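Long-range contacts in conserved hypothetical protein (Bacteroides thetaiotaomicron, PDB 2F06), which is of unknown function but carries a pair of ACT domains, binds histidine, and is probably a regulatory protein related to acetohydroxyacid synthase small subunits: residues L13-S17 with E41-F45; L48-V52 with E101-S105; D73-C79 with V111-R117. Where two conformers were deposited one is given. Residue numbers count along the deposited sequence, not the author numbering.

Contact 1 of 3, residues L13-S17 with E41-F45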
ATOM      1  N   LEU A  13      -5.122  -6.436   9.635  1.00 33.78           N
ATOM      2  CA  LEU A  13      -6.029  -7.558   9.340  1.00 34.07           C
ATOM      3  C   LEU A  13      -5.099  -8.555   8.676  1.00 36.05           C
ATOM      4  O   LEU A  13      -4.637  -8.339   7.520  1.00 36.23           O
ATOM      5  CB  LEU A  13      -7.140  -7.163   8.334  1.00 33.30           C
ATOM      6  CG  LEU A  13      -7.998  -5.887   8.416  1.00 35.26           C
ATOM      7  CD1 LEU A  13      -8.683  -5.483   7.041  1.00 33.78           C
ATOM      8  CD2 LEU A  13      -8.977  -5.907   9.573  1.00 34.36           C
ATOM      9  N   GLU A  14      -4.786  -9.617   9.386  1.00 37.26           N
ATOM     10  CA  GLU A  14      -3.968 -10.676   8.833  1.00 39.79           C
ATOM     11  C   GLU A  14      -4.773 -11.600   7.884  1.00 40.09           C
ATOM     12  O   GLU A  14      -5.932 -11.337   7.632  1.00 40.03           O
ATOM     13  CB  GLU A  14      -3.336 -11.435   9.979  1.00 40.27           C
ATOM     14  CG  GLU A  14      -4.287 -12.000  10.941  1.00 44.04           C
ATOM     15  CD  GLU A  14      -3.854 -13.384  11.351  1.00 50.83           C
ATOM     16  OE1 GLU A  14      -3.753 -14.252  10.449  1.00 53.51           O
ATOM     17  OE2 GLU A  14      -3.632 -13.628  12.571  1.00 55.14           O
ATOM     18  N   ASN A  15      -4.182 -12.637   7.300  1.00 42.04           N
ATOM     19  CA  ASN A  15      -5.050 -13.648   6.598  1.00 43.81           C
ATOM     20  C   ASN A  15      -5.740 -12.967   5.338  1.00 44.89           C
ATOM     21  O   ASN A  15      -5.006 -12.454   4.492  1.00 44.81           O
ATOM     22  CB  ASN A  15      -5.933 -14.322   7.701  1.00 42.76           C
ATOM     23  CG  ASN A  15      -7.244 -14.912   7.223  1.00 41.18           C
ATOM     24  OD1 ASN A  15      -8.303 -14.543   7.727  1.00 30.99           O
ATOM     25  ND2 ASN A  15      -7.180 -15.874   6.305  1.00 40.54           N
ATOM     26  N   LYS A  16      -7.081 -12.932   5.206  1.00 45.75           N
ATOM     27  CA  LYS A  16      -7.835 -12.109   4.157  1.00 45.11           C
ATOM     28  C   LYS A  16      -9.373 -12.357   4.147  1.00 45.76           C
ATOM     29  O   LYS A  16     -10.069 -11.784   3.297  1.00 46.40           O
ATOM     30  CB  LYS A  16      -7.327 -12.362   2.720  1.00 45.03           C
ATOM     31  CG  LYS A  16      -6.261 -11.388   2.150  1.00 43.50           C
ATOM     32  CD  LYS A  16      -6.835 -10.208   1.309  1.00 44.81           C
ATOM     33  CE  LYS A  16      -5.867  -8.974   1.340  1.00 42.95           C
ATOM     34  NZ  LYS A  16      -6.192  -7.821   0.432  1.00 38.35           N
ATOM     35  N   SER A  17      -9.892 -13.147   5.111  1.00 45.26           N
ATOM     36  CA  SER A  17     -10.860 -14.234   4.764  1.00 44.03           C
ATOM     37  C   SER A  17     -12.106 -14.709   5.601  1.00 43.28           C
ATOM     38  O   SER A  17     -12.662 -15.748   5.216  1.00 44.58           O
ATOM     39  CB  SER A  17     -10.057 -15.499   4.369  1.00 44.08           C
ATOM     40  OG  SER A  17      -9.698 -16.255   5.519  1.00 42.13           O
ATOM     41  N   GLU A  41      -5.170  -1.750   1.524  1.00 25.34           N
ATOM     42  CA  GLU A  41      -4.833  -3.178   1.379  0.50 23.13           C
ATOM     43  C   GLU A  41      -3.583  -3.476   0.548  1.00 23.70           C
ATOM     44  O   GLU A  41      -3.221  -2.714  -0.358  1.00 22.49           O
ATOM     45  CB  GLU A  41      -6.029  -3.945   0.765  0.50 22.10           C
ATOM     46  CG  GLU A  41      -5.983  -4.092  -0.776  0.50 15.64           C
ATOM     47  CD  GLU A  41      -6.162  -2.762  -1.503  0.50 10.07           C
ATOM     48  OE1 GLU A  41      -6.466  -1.759  -0.854  0.50 13.05           O
ATOM     49  OE2 GLU A  41      -6.018  -2.712  -2.705  0.50  2.93           O
ATOM     50  N   ASN A  42      -2.954  -4.610   0.818  1.00 22.80           N
ATOM     51  CA  ASN A  42      -2.021  -5.134  -0.133  1.00 21.46           C
ATOM     52  C   ASN A  42      -2.499  -6.558  -0.491  1.00 22.63           C
ATOM     53  O   ASN A  42      -3.561  -7.010  -0.014  1.00 22.38           O
ATOM     54  CB  ASN A  42      -0.606  -5.065   0.447  1.00 21.61           C
ATOM     55  CG  ASN A  42      -0.438  -5.959   1.684  1.00 23.96           C
ATOM     56  OD1 ASN A  42      -0.766  -7.183   1.652  1.00 20.88           O
ATOM     57  ND2 ASN A  42       0.044  -5.351   2.806  1.00 26.72           N
ATOM     58  N   ALA A  43      -1.712  -7.258  -1.304  1.00 22.07           N
ATOM     59  CA  ALA A  43      -2.040  -8.609  -1.763  1.00 22.08           C
ATOM     60  C   ALA A  43      -2.254  -9.605  -0.590  1.00 21.55           C
ATOM     61  O   ALA A  43      -2.898 -10.613  -0.751  1.00 20.83           O
ATOM     62  CB  ALA A  43      -0.973  -9.120  -2.691  1.00 18.67           C
ATOM     63  N   ASP A  44      -1.700  -9.348   0.572  1.00 22.66           N
ATOM     64  CA  ASP A  44      -1.799 -10.419   1.563  1.00 23.69           C
ATOM     65  C   ASP A  44      -2.736  -9.986   2.669  1.00 24.59           C
ATOM     66  O   ASP A  44      -3.510 -10.808   3.204  1.00 24.02           O
ATOM     67  CB  ASP A  44      -0.464 -10.894   2.178  1.00 21.85           C
ATOM     68  CG  ASP A  44       0.610 -11.171   1.172  1.00 24.37           C
ATOM     69  OD1 ASP A  44       0.367 -11.811   0.119  1.00 21.39           O
ATOM     70  OD2 ASP A  44       1.764 -10.799   1.480  1.00 27.26           O
ATOM     71  N   PHE A  45      -2.670  -8.709   3.069  1.00 25.46           N
ATOM     72  CA  PHE A  45      -3.316  -8.240   4.281  0.50 25.04           C
ATOM     73  C   PHE A  45      -3.940  -6.897   4.007  1.00 27.29           C
ATOM     74  O   PHE A  45      -3.574  -6.251   3.017  1.00 27.26           O
ATOM     75  CB  PHE A  45      -2.274  -8.119   5.421  0.50 23.83           C
ATOM     76  CG  PHE A  45      -1.454  -9.386   5.649  0.50 20.86           C
ATOM     77  CD1 PHE A  45      -1.916 -10.382   6.462  0.50 18.49           C
ATOM     78  CD2 PHE A  45      -0.234  -9.565   5.029  0.50 17.02           C
ATOM     79  CE1 PHE A  45      -1.162 -11.526   6.660  0.50 16.42           C
ATOM     80  CE2 PHE A  45       0.518 -10.664   5.238  0.50 17.70           C
ATOM     81  CZ  PHE A  45       0.046 -11.671   6.039  0.50 16.16           C
TER
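Neither segment keeps a regular strand through the contact: residues 13-17 leave the end of strand 5-13 toward helix 19-29, while 41-45 make the turn from strand 34-41 into strand 46-52. The backbones come closest at Glu14 and Phe45, whose CA atoms lie 5.2 Å apart, and the two segments meet through one long side chain and one ring. Lys16 stretches along the turn, and its NZ donates a hydrogen bond to Asn42 O at 2.8 Å; its CE passes 3.6 Å from Phe45 N. The same ammonium forms a salt bridge with Glu101 of the third subunit, so the lysine joins the turn to the assembly. In the ACT fold, with its βαββαβ order, these are the first β-to-α loop and the β-hairpin turn between the second and third strands. That turn is an Asx turn: Asn42 OD1 accepts from Asp44 N at 2.6 Å and also from Phe45 N at 2.8 Å, while Asn42 N donates to Phe45 O at 2.8 Å. Phe45 presents its ring edge to the backbone opposite, with Asn15 N 3.3 Å from its CE1, and Leu13 O sits 3.2 Å from its CB. Asp44 points away from the loop, and its carboxylate meets Arg117 and Tyr102 of the second subunit in a salt bridge and a hydrogen bond.

Contact 2 of 3, residues L48-V52 with E101-S105. With HIS (histidine), chain C.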
ATOM      1  N   LEU A  48      -7.366  -1.881   8.180  1.00 28.06           N
ATOM      2  CA  LEU A  48      -8.583  -1.152   8.373  1.00 27.26           C
ATOM      3  C   LEU A  48      -8.304   0.163   9.085  1.00 25.79           C
ATOM      4  O   LEU A  48      -7.959   0.179  10.266  1.00 26.41           O
ATOM      5  CB  LEU A  48      -9.623  -1.961   9.134  1.00 26.63           C
ATOM      6  CG  LEU A  48     -11.025  -1.348   9.366  1.00 27.79           C
ATOM      7  CD1 LEU A  48     -11.720  -1.075   8.008  1.00 27.83           C
ATOM      8  CD2 LEU A  48     -11.892  -2.340  10.189  1.00 26.84           C
ATOM      9  N   ARG A  49      -8.528   1.240   8.368  1.00 22.50           N
ATOM     10  CA  ARG A  49      -8.568   2.554   8.957  1.00 22.38           C
ATOM     11  C   ARG A  49     -10.006   2.912   9.290  1.00 23.32           C
ATOM     12  O   ARG A  49     -10.898   2.753   8.451  1.00 23.54           O
ATOM     13  CB  ARG A  49      -8.057   3.513   7.942  1.00 22.00           C
ATOM     14  CG  ARG A  49      -6.625   3.477   7.846  1.00 20.10           C
ATOM     15  CD  ARG A  49      -6.159   4.488   6.696  1.00 24.48           C
ATOM     16  NE  ARG A  49      -4.693   4.386   6.666  1.00 22.09           N
ATOM     17  CZ  ARG A  49      -3.958   4.608   5.594  1.00 22.13           C
ATOM     18  NH1 ARG A  49      -4.532   5.015   4.421  1.00 22.55           N
ATOM     19  NH2 ARG A  49      -2.657   4.449   5.732  1.00 17.97           N
ATOM     20  N   GLY A  50     -10.231   3.411  10.492  1.00 22.18           N
ATOM     21  CA  GLY A  50     -11.553   3.371  11.045  1.00 24.32           C
ATOM     22  C   GLY A  50     -11.807   4.579  11.925  1.00 23.83           C
ATOM     23  O   GLY A  50     -11.022   4.879  12.814  1.00 24.37           O
ATOM     24  N   ILE A  51     -12.915   5.252  11.652  1.00 22.49           N
ATOM     25  CA  ILE A  51     -13.520   6.215  12.594  1.00 22.11           C
ATOM     26  C   ILE A  51     -14.688   5.544  13.329  1.00 21.46           C
ATOM     27  O   ILE A  51     -15.645   5.112  12.691  1.00 21.73           O
ATOM     28  CB  ILE A  51     -13.951   7.547  11.898  1.00 20.54           C
ATOM     29  CG1 ILE A  51     -12.749   8.159  11.177  1.00 21.75           C
ATOM     30  CG2 ILE A  51     -14.562   8.504  12.942  1.00 21.91           C
ATOM     31  CD1 ILE A  51     -11.758   8.910  12.047  1.00 22.73           C
ATOM     32  N   VAL A  52     -14.590   5.409  14.660  1.00 21.24           N
ATOM     33  CA  VAL A  52     -15.642   4.756  15.435  1.00 22.26           C
ATOM     34  C   VAL A  52     -16.284   5.723  16.483  1.00 23.17           C
ATOM     35  O   VAL A  52     -15.750   6.824  16.708  1.00 21.53           O
ATOM     36  CB  VAL A  52     -15.116   3.473  16.137  1.00 22.93           C
ATOM     37  CG1 VAL A  52     -14.537   2.478  15.059  1.00 23.57           C
ATOM     38  CG2 VAL A  52     -14.057   3.812  17.226  1.00 21.78           C
ATOM     39  N   GLU A 101      -1.444  13.294   3.349  1.00 26.28           N
ATOM     40  CA  GLU A 101      -0.818  11.965   3.249  0.50 25.96           C
ATOM     41  C   GLU A 101      -1.846  10.947   2.752  1.00 25.57           C
ATOM     42  O   GLU A 101      -1.551  10.208   1.810  1.00 25.09           O
ATOM     43  CB  GLU A 101      -0.083  11.500   4.513  0.50 25.97           C
ATOM     44  CG  GLU A 101       1.380  12.011   4.616  0.50 28.84           C
ATOM     45  CD  GLU A 101       2.239  11.800   3.337  0.50 32.90           C
ATOM     46  OE1 GLU A 101       2.294  10.661   2.784  0.50 33.10           O
ATOM     47  OE2 GLU A 101       2.878  12.787   2.890  0.50 34.77           O
ATOM     48  N   TYR A 102      -3.042  10.965   3.328  1.00 23.21           N
ATOM     49  CA  TYR A 102      -4.248  10.303   2.778  1.00 24.05           C
ATOM     50  C   TYR A 102      -5.497  10.994   3.299  1.00 23.77           C
ATOM     51  O   TYR A 102      -5.460  11.832   4.248  1.00 21.88           O
ATOM     52  CB  TYR A 102      -4.331   8.790   3.105  1.00 23.46           C
ATOM     53  CG  TYR A 102      -4.206   8.497   4.592  1.00 22.24           C
ATOM     54  CD1 TYR A 102      -2.932   8.300   5.205  1.00 23.62           C
ATOM     55  CD2 TYR A 102      -5.352   8.426   5.399  1.00 23.92           C
ATOM     56  CE1 TYR A 102      -2.840   7.998   6.629  1.00 23.08           C
ATOM     57  CE2 TYR A 102      -5.270   8.143   6.721  1.00 22.99           C
ATOM     58  CZ  TYR A 102      -4.028   7.945   7.350  1.00 24.55           C
ATOM     59  OH  TYR A 102      -4.078   7.711   8.715  1.00 27.00           O
HETATM   60  N   MSE A 103      -6.609  10.624   2.670  1.00 24.86           N
HETATM   61  CA  MSE A 103      -7.947  11.107   3.052  1.00 28.81           C
HETATM   62  C   MSE A 103      -8.930  10.093   2.562  1.00 26.30           C
HETATM   63  O   MSE A 103      -8.575   9.301   1.702  1.00 26.10           O
HETATM   64  CB  MSE A 103      -8.240  12.490   2.408  1.00 27.31           C
HETATM   65  CG  MSE A 103      -8.800  12.451   0.977  1.00 32.60           C
HETATM   66 SE   MSE A 103      -8.907  14.319   0.385  1.00 43.52          SE
HETATM   67  CE  MSE A 103      -8.794  14.130  -1.607  1.00 35.57           C
ATOM     68  N   TYR A 104     -10.138  10.100   3.121  1.00 25.10           N
ATOM     69  CA  TYR A 104     -11.231   9.333   2.611  1.00 25.06           C
ATOM     70  C   TYR A 104     -12.476  10.151   2.873  1.00 26.41           C
ATOM     71  O   TYR A 104     -12.512  10.965   3.844  1.00 26.62           O
ATOM     72  CB  TYR A 104     -11.299   7.889   3.246  1.00 25.16           C
ATOM     73  CG  TYR A 104     -11.052   7.751   4.745  1.00 25.62           C
ATOM     74  CD1 TYR A 104      -9.736   7.804   5.271  1.00 28.48           C
ATOM     75  CD2 TYR A 104     -12.099   7.488   5.642  1.00 26.71           C
ATOM     76  CE1 TYR A 104      -9.504   7.612   6.658  1.00 26.83           C
ATOM     77  CE2 TYR A 104     -11.868   7.358   7.058  1.00 24.72           C
ATOM     78  CZ  TYR A 104     -10.566   7.394   7.538  1.00 26.18           C
ATOM     79  OH  TYR A 104     -10.289   7.228   8.879  1.00 26.68           O
ATOM     80  N   SER A 105     -13.500   9.987   2.022  1.00 26.22           N
ATOM     81  CA  SER A 105     -14.666  10.809   2.123  1.00 27.72           C
ATOM     82  C   SER A 105     -15.848  10.349   1.302  1.00 27.51           C
ATOM     83  O   SER A 105     -15.667   9.618   0.328  1.00 28.09           O
ATOM     84  CB  SER A 105     -14.301  12.224   1.688  1.00 28.88           C
ATOM     85  OG  SER A 105     -13.709  12.176   0.417  1.00 36.42           O
TER
HETATM   86  N   HIS C 152     -18.970  16.448  -4.050  1.00 24.28           N
HETATM   87  CA  HIS C 152     -17.898  17.429  -3.654  1.00 24.26           C
HETATM   88  C   HIS C 152     -16.781  17.688  -4.624  1.00 24.22           C
HETATM   89  O   HIS C 152     -16.808  17.366  -5.809  1.00 23.83           O
HETATM   90  CB  HIS C 152     -17.285  17.123  -2.276  1.00 24.07           C
HETATM   91  CG  HIS C 152     -16.684  15.737  -2.111  1.00 27.84           C
HETATM   92  ND1 HIS C 152     -17.453  14.589  -1.976  1.00 31.56           N
HETATM   93  CD2 HIS C 152     -15.399  15.347  -1.905  1.00 25.31           C
HETATM   94  CE1 HIS C 152     -16.658  13.548  -1.762  1.00 32.89           C
HETATM   95  NE2 HIS C 152     -15.405  13.986  -1.706  1.00 29.05           N
HETATM   96  OXT HIS C 152     -15.756  18.240  -4.199  1.00 25.09           O
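A buried arginine laid flat on a tyrosine dominates this contact. The guanidinium of Arg49 stacks on Tyr102 with the planes only 5° apart, and Arg49 CZ stands 3.6 Å from the ring centroid, 8° off the normal, a cation-pi geometry close to ideal. Stacking uses the face of the guanidinium and leaves its N-H groups available, and NH2 forms a salt bridge with Glu41 of the third subunit. Tyr102 OH likewise bonds to Gln8 and to Asp44 of the second subunit. The strands themselves do not pair. Their short axes stay 10.2 Å apart and cross at -56°, so side chains must span the gap. Strand 46-52 belongs to the first ACT domain of the tandem pair and strand 100-108 to the second, and the contact packs one against the other. At Glu101 and Tyr102, both facing Arg117, a classic beta bulge marks the corner where the chain turns. Further along, Tyr104 reaches across to Ile51, its OH 3.5 Å from Ile51 CG1, and hydrogen-bonds to Gln8. Ser105 lies in the histidine pocket, where its OG, whose position is less certain, hydrogen-bonds to NE2 of the bound histidine at 3.3 Å.

Contact 3 of 3, residues D73-C79 with V111-R117. With HIS (histidine), chain C.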
ATOM      1  N   ASP A  73      -3.778  10.460  14.562  1.00 23.24           N
ATOM      2  CA  ASP A  73      -4.517  11.733  14.602  1.00 21.29           C
ATOM      3  C   ASP A  73      -4.911  11.973  13.160  1.00 20.56           C
ATOM      4  O   ASP A  73      -4.096  11.814  12.268  1.00 20.15           O
ATOM      5  CB  ASP A  73      -3.657  12.927  15.048  1.00 21.58           C
ATOM      6  CG  ASP A  73      -3.025  12.764  16.428  1.00 25.65           C
ATOM      7  OD1 ASP A  73      -3.638  12.107  17.304  1.00 25.49           O
ATOM      8  OD2 ASP A  73      -1.863  13.301  16.618  1.00 32.79           O
ATOM      9  N   VAL A  74      -6.164  12.326  12.952  1.00 20.42           N
ATOM     10  CA  VAL A  74      -6.708  12.832  11.699  1.00 21.08           C
ATOM     11  C   VAL A  74      -7.684  13.992  12.067  1.00 21.06           C
ATOM     12  O   VAL A  74      -8.001  14.237  13.264  1.00 19.08           O
ATOM     13  CB  VAL A  74      -7.546  11.713  10.985  1.00 20.89           C
ATOM     14  CG1 VAL A  74      -6.610  10.530  10.592  1.00 19.51           C
ATOM     15  CG2 VAL A  74      -8.709  11.228  11.902  1.00 19.59           C
ATOM     16  N   VAL A  75      -8.136  14.704  11.037  1.00 21.84           N
ATOM     17  CA  VAL A  75      -9.088  15.848  11.212  1.00 22.39           C
ATOM     18  C   VAL A  75     -10.213  15.636  10.193  1.00 23.34           C
ATOM     19  O   VAL A  75      -9.979  15.162   9.057  1.00 21.92           O
ATOM     20  CB  VAL A  75      -8.322  17.240  11.137  1.00 23.82           C
ATOM     21  CG1 VAL A  75      -7.640  17.460   9.787  1.00 23.35           C
ATOM     22  CG2 VAL A  75      -9.226  18.451  11.427  1.00 21.83           C
ATOM     23  N   GLY A  76     -11.448  15.868  10.636  1.00 23.95           N
ATOM     24  CA  GLY A  76     -12.633  15.775   9.800  1.00 22.74           C
ATOM     25  C   GLY A  76     -13.065  17.155   9.352  1.00 23.44           C
ATOM     26  O   GLY A  76     -12.974  18.092  10.114  1.00 22.37           O
ATOM     27  N   ILE A  77     -13.480  17.301   8.090  1.00 23.32           N
ATOM     28  CA  ILE A  77     -14.037  18.543   7.588  1.00 23.46           C
ATOM     29  C   ILE A  77     -15.320  18.230   6.822  1.00 24.98           C
ATOM     30  O   ILE A  77     -15.561  17.078   6.406  1.00 23.33           O
ATOM     31  CB  ILE A  77     -13.093  19.351   6.636  1.00 23.94           C
ATOM     32  CG1 ILE A  77     -12.779  18.583   5.392  1.00 25.22           C
ATOM     33  CG2 ILE A  77     -11.768  19.744   7.276  1.00 25.68           C
ATOM     34  CD1 ILE A  77     -12.726  19.490   4.220  1.00 28.39           C
ATOM     35  N   SER A  78     -16.128  19.261   6.656  1.00 24.44           N
ATOM     36  CA  SER A  78     -17.332  19.171   5.891  1.00 26.00           C
ATOM     37  C   SER A  78     -17.258  20.255   4.828  1.00 25.39           C
ATOM     38  O   SER A  78     -16.786  21.378   5.097  1.00 25.66           O
ATOM     39  CB  SER A  78     -18.527  19.445   6.824  1.00 26.61           C
ATOM     40  OG  SER A  78     -19.736  19.419   6.102  1.00 31.50           O
ATOM     41  N   CYS A  79     -17.671  19.938   3.613  1.00 23.97           N
ATOM     42  CA  CYS A  79     -17.796  20.995   2.605  1.00 24.38           C
ATOM     43  C   CYS A  79     -19.048  20.782   1.777  1.00 22.57           C
ATOM     44  O   CYS A  79     -19.714  19.790   1.934  1.00 22.41           O
ATOM     45  CB  CYS A  79     -16.561  21.042   1.702  1.00 25.28           C
ATOM     46  SG  CYS A  79     -16.233  19.492   0.882  1.00 27.14           S
ATOM     47  N   VAL A 111     -23.909  17.900   1.939  1.00 22.84           N
ATOM     48  CA  VAL A 111     -22.495  18.164   2.266  1.00 23.38           C
ATOM     49  C   VAL A 111     -21.667  16.914   2.007  1.00 23.62           C
ATOM     50  O   VAL A 111     -22.169  15.892   1.573  1.00 24.64           O
ATOM     51  CB  VAL A 111     -22.286  18.633   3.744  1.00 22.13           C
ATOM     52  CG1 VAL A 111     -23.018  19.950   4.051  1.00 25.19           C
ATOM     53  CG2 VAL A 111     -22.695  17.541   4.694  1.00 23.94           C
ATOM     54  N   ALA A 112     -20.389  16.980   2.302  1.00 24.92           N
ATOM     55  CA  ALA A 112     -19.525  15.837   2.162  1.00 24.91           C
ATOM     56  C   ALA A 112     -18.637  15.868   3.374  1.00 25.70           C
ATOM     57  O   ALA A 112     -18.255  16.925   3.821  1.00 26.26           O
ATOM     58  CB  ALA A 112     -18.712  15.964   0.900  1.00 24.99           C
ATOM     59  N   ASN A 113     -18.368  14.707   3.944  1.00 27.05           N
ATOM     60  CA  ASN A 113     -17.532  14.568   5.121  1.00 27.78           C
ATOM     61  C   ASN A 113     -16.182  14.047   4.671  1.00 27.48           C
ATOM     62  O   ASN A 113     -16.114  13.118   3.881  1.00 27.97           O
ATOM     63  CB  ASN A 113     -18.217  13.581   6.095  1.00 27.32           C
ATOM     64  CG  ASN A 113     -19.468  14.183   6.708  1.00 30.23           C
ATOM     65  OD1 ASN A 113     -20.587  13.660   6.549  1.00 35.43           O
ATOM     66  ND2 ASN A 113     -19.312  15.316   7.343  1.00 26.83           N
ATOM     67  N   VAL A 114     -15.115  14.653   5.149  1.00 26.09           N
ATOM     68  CA  VAL A 114     -13.787  14.269   4.701  1.00 26.53           C
ATOM     69  C   VAL A 114     -12.922  14.063   5.915  1.00 26.13           C
ATOM     70  O   VAL A 114     -12.867  14.929   6.773  1.00 26.55           O
ATOM     71  CB  VAL A 114     -13.104  15.362   3.771  1.00 27.20           C
ATOM     72  CG1 VAL A 114     -11.856  14.757   3.081  1.00 27.51           C
ATOM     73  CG2 VAL A 114     -14.127  15.912   2.740  1.00 25.07           C
ATOM     74  N   VAL A 115     -12.280  12.902   5.982  1.00 25.80           N
ATOM     75  CA  VAL A 115     -11.220  12.625   6.945  1.00 26.07           C
ATOM     76  C   VAL A 115      -9.848  12.772   6.311  1.00 24.77           C
ATOM     77  O   VAL A 115      -9.523  12.140   5.285  1.00 23.32           O
ATOM     78  CB  VAL A 115     -11.372  11.204   7.501  1.00 27.29           C
ATOM     79  CG1 VAL A 115     -10.116  10.777   8.315  1.00 29.71           C
ATOM     80  CG2 VAL A 115     -12.653  11.095   8.314  1.00 26.19           C
ATOM     81  N   ILE A 116      -9.037  13.602   6.952  1.00 24.29           N
ATOM     82  CA  ILE A 116      -7.722  13.929   6.473  1.00 23.68           C
ATOM     83  C   ILE A 116      -6.623  13.570   7.401  1.00 23.15           C
ATOM     84  O   ILE A 116      -6.659  13.951   8.578  1.00 22.60           O
ATOM     85  CB  ILE A 116      -7.559  15.471   6.382  1.00 23.81           C
ATOM     86  CG1 ILE A 116      -8.656  16.069   5.534  1.00 29.21           C
ATOM     87  CG2 ILE A 116      -6.252  15.808   5.703  1.00 19.82           C
ATOM     88  CD1 ILE A 116      -8.488  15.729   4.080  1.00 36.25           C
ATOM     89  N   ARG A 117      -5.578  12.961   6.861  1.00 23.43           N
ATOM     90  CA  ARG A 117      -4.269  12.839   7.570  1.00 22.88           C
ATOM     91  C   ARG A 117      -3.272  13.754   6.819  1.00 24.40           C
ATOM     92  O   ARG A 117      -2.762  13.347   5.767  1.00 22.02           O
ATOM     93  CB  ARG A 117      -3.768  11.423   7.516  1.00 23.69           C
ATOM     94  CG  ARG A 117      -2.387  11.193   8.065  1.00 30.49           C
ATOM     95  CD  ARG A 117      -2.264  11.778   9.458  1.00 42.03           C
ATOM     96  NE  ARG A 117      -0.901  11.636  10.015  1.00 50.92           N
ATOM     97  CZ  ARG A 117      -0.553  11.914  11.283  1.00 50.60           C
ATOM     98  NH1 ARG A 117      -1.444  12.383  12.158  1.00 49.22           N
ATOM     99  NH2 ARG A 117       0.706  11.737  11.673  1.00 49.89           N
TER
HETATM  100  N   HIS C 152     -18.970  16.448  -4.050  1.00 24.28           N
HETATM  101  CA  HIS C 152     -17.898  17.429  -3.654  1.00 24.26           C
HETATM  102  C   HIS C 152     -16.781  17.688  -4.624  1.00 24.22           C
HETATM  103  O   HIS C 152     -16.808  17.366  -5.809  1.00 23.83           O
HETATM  104  CB  HIS C 152     -17.285  17.123  -2.276  1.00 24.07           C
HETATM  105  CG  HIS C 152     -16.684  15.737  -2.111  1.00 27.84           C
HETATM  106  ND1 HIS C 152     -17.453  14.589  -1.976  1.00 31.56           N
HETATM  107  CD2 HIS C 152     -15.399  15.347  -1.905  1.00 25.31           C
HETATM  108  CE1 HIS C 152     -16.658  13.548  -1.762  1.00 32.89           C
HETATM  109  NE2 HIS C 152     -15.405  13.986  -1.706  1.00 29.05           N
HETATM  110  OXT HIS C 152     -15.756  18.240  -4.199  1.00 25.09           O
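In the second ACT domain, a βαββαβ fold with strand order 4-1-3-2, two antiparallel neighbours meet: 111-117 of the third strand and 73-79 of the long strand 69-80, which serves both repeats, first here and fourth in the other. Three hydrogen-bonded pairs satisfy the backbone in both directions. Val75 N donates to Ile116 O at 3.0 Å and Ile116 N returns to Val75 O at 2.8 Å; Ile77 N to Val114 O and Val114 N to Ile77 O are both 2.8 Å; Cys79 N to Ala112 O is 3.1 Å and Ala112 N to Cys79 O 2.9 Å. The alternate residues turn their backbone N-H and C=O groups to other strands: Val74 to Ala6 on strand 5-13, Gly76 to Leu136 and Ser78 to Asp134 on strand 134-136, Asn113 to Phe106 and Val115 to Tyr104 on strand 100-108. Gly76 CA adds a CA-H...O contact to Val114 O at 3.2 Å. At the Asp73-Arg117 end, Arg117 reaches on past the pairing and its NH1 donates to Asp73 O at 2.7 Å, while the Asp73 carboxylate stays beyond salt-bridge range. Val75, Ile77, Val114 and Ile116 share one face, with Ile77 CG1 3.6 Å from Val114 CB, and there Val75 and Ile77 meet helix 121-130. Ala112, on this face, lines the ligand pocket, its CB 3.4 Å from ND1 of the bound histidine.

From the N terminus, contact 1 closes first: it brings the hairpin turn at 41-45 back to the loop that ends strand 5-13, enclosing helix 19-29 and strand 34-41. Contact 2 then closes the span from strand 46-52 to strand 100-108, reaching from the first ACT domain to the second. Contact 3, on the shared strand 69-80, closes the span that holds helix 85-95 and strand 100-108. Contacts 2 and 3 cross along the chain, because 73-79 comes before 101-105 and 111-117 after it. Their centres are 9 Å apart, and strands 100-108 and 111-118 are neighbours in one sheet. Contact 1 touches contact 2 through Leu13 and Leu48, but its nearest atoms lie about 15 Å from contact 3.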